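Side-chain contact in beta-hexosaminidase (Neisseria gonorrhoeae, PDB 6JTJ), which probably cleaves terminal beta-1,4-linked N-acetylglucosamine from peptide-linked peptidoglycan fragments during cell-wall recycling: residues I307-R310 with A311-S314. Residues are numbered along the deposited sequence; the frame is centred on the assembly and turned at random.
Sequences IKER and ARIS
Glu-309 and Arg-312 form an i to i+3 salt bridge on helix 307-317, which follows the strand bearing the probable nucleophile Asp-294 in the (beta/alpha)8-type barrel of this glycosyl hydrolase family 3 enzyme. The two side chains run side by side in the same direction, each with CG anti to its own backbone N (chi1 177° and -173°). A bend at chi2 in the glutamate and at chi3 in the arginine then brings the charged ends together. Arg-312 grips side-on: NE reaches Glu-309 OE1 at 2.9 Å by a nearly straight bond lying in the guanidinium plane, while NH2 meets Glu-309 OE2 at 2.7 Å. Both oxygens are approached on their syn sides, yet carboxylate and guanidinium are twisted 41° apart, and the fork is not flat. Two bonds to separate oxygens should restrict rotation of either group. Beside the pair, Ile-313 sets CG2 3.6 Å from Glu-309 OE2, giving the carboxylate an aliphatic neighbour. Arg-310 turns to another side of the helix, where its guanidinium bonds to the carbonyl of Ala-304 and lays one face near Ile-307 N. Ala-311 and Ile-307 pack inward on Leu-334 of helix 328-335. Backbone i to i+4 bonds link all eight residues; at Ser-314, N donates to Arg-310 O at 3.1 Å and OG lies 3.1 Å from that same Arg-310 O.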
loop_
_atom_site.group_PDB
_atom_site.type_symbol
_atom_site.label_atom_id
_atom_site.label_comp_id
_atom_site.label_asym_id
_atom_site.label_seq_id
_atom_site.Cartn_x
_atom_site.Cartn_y
_atom_site.Cartn_z
ATOM N N ILE C 307 22.713 -5.441 -7.250
ATOM C CA ILE C 307 21.671 -5.676 -8.238
ATOM C C ILE C 307 21.919 -6.939 -9.059
ATOM O O ILE C 307 20.981 -7.710 -9.299
ATOM C CB ILE C 307 21.471 -4.463 -9.158
ATOM C CG1 ILE C 307 20.241 -4.658 -10.048
ATOM C CG2 ILE C 307 22.710 -4.183 -10.006
ATOM C CD1 ILE C 307 18.926 -4.655 -9.293
ATOM N N LYS C 308 23.178 -7.183 -9.429
ATOM C CA LYS C 308 23.535 -8.379 -10.187
ATOM C C LYS C 308 23.137 -9.618 -9.422
ATOM O O LYS C 308 22.594 -10.559 -9.999
ATOM C CB LYS C 308 25.036 -8.434 -10.492
ATOM C CG LYS C 308 25.482 -7.463 -11.571
ATOM C CD LYS C 308 26.997 -7.514 -11.777
ATOM C CE LYS C 308 27.453 -6.638 -12.935
ATOM N NZ LYS C 308 27.005 -7.164 -14.267
ATOM N N GLU C 309 23.420 -9.630 -8.127
ATOM C CA GLU C 309 23.097 -10.785 -7.313
ATOM C C GLU C 309 21.575 -10.949 -7.169
ATOM O O GLU C 309 21.069 -12.066 -7.233
ATOM C CB GLU C 309 23.798 -10.685 -5.946
ATOM C CG GLU C 309 23.491 -11.804 -4.968
ATOM C CD GLU C 309 23.889 -13.188 -5.456
ATOM O OE1 GLU C 309 24.659 -13.319 -6.430
ATOM O OE2 GLU C 309 23.413 -14.180 -4.847
ATOM N N ARG C 310 20.880 -9.834 -6.962
ATOM C CA ARG C 310 19.420 -9.829 -6.783
ATOM C C ARG C 310 18.721 -10.352 -8.059
ATOM O O ARG C 310 17.846 -11.224 -7.984
ATOM C CB ARG C 310 18.899 -8.438 -6.314
ATOM C CG ARG C 310 18.691 -8.444 -4.825
ATOM C CD ARG C 310 18.159 -7.165 -4.245
ATOM N NE ARG C 310 19.181 -6.156 -3.959
ATOM C CZ ARG C 310 19.402 -4.995 -4.595
ATOM N NH1 ARG C 310 20.388 -4.211 -4.157
ATOM N NH2 ARG C 310 18.677 -4.590 -5.643
ATOM N N ALA C 311 19.199 -9.900 -9.220
ATOM C CA ALA C 311 18.734 -10.440 -10.503
ATOM C C ALA C 311 19.037 -11.928 -10.656
ATOM O O ALA C 311 18.166 -12.706 -11.058
ATOM C CB ALA C 311 19.333 -9.673 -11.650
ATOM N N ARG C 312 20.253 -12.332 -10.297
ATOM C CA ARG C 312 20.657 -13.714 -10.410
ATOM C C ARG C 312 19.714 -14.624 -9.644
ATOM O O ARG C 312 19.298 -15.670 -10.162
ATOM C CB ARG C 312 22.099 -13.914 -9.914
ATOM C CG ARG C 312 22.668 -15.314 -10.162
ATOM C CD ARG C 312 24.041 -15.522 -9.505
ATOM N NE ARG C 312 23.941 -15.604 -8.051
ATOM C CZ ARG C 312 23.472 -16.658 -7.377
ATOM N NH1 ARG C 312 23.063 -17.756 -8.005
ATOM N NH2 ARG C 312 23.403 -16.618 -6.044
ATOM N N ILE C 313 19.402 -14.259 -8.403
ATOM C CA ILE C 313 18.542 -15.126 -7.585
ATOM C C ILE C 313 17.100 -15.133 -8.119
ATOM O O ILE C 313 16.418 -16.136 -8.020
ATOM C CB ILE C 313 18.604 -14.836 -6.058
ATOM C CG1 ILE C 313 18.239 -13.398 -5.737
ATOM C CG2 ILE C 313 19.990 -15.178 -5.500
ATOM C CD1 ILE C 313 18.092 -13.147 -4.246
ATOM N N SER C 314 16.672 -14.022 -8.713
ATOM C CA SER C 314 15.371 -13.972 -9.374
ATOM C C SER C 314 15.275 -14.925 -10.560
ATOM O O SER C 314 14.335 -15.707 -10.643
ATOM C CB SER C 314 15.045 -12.570 -9.845
ATOM O OG SER C 314 14.932 -11.687 -8.757
#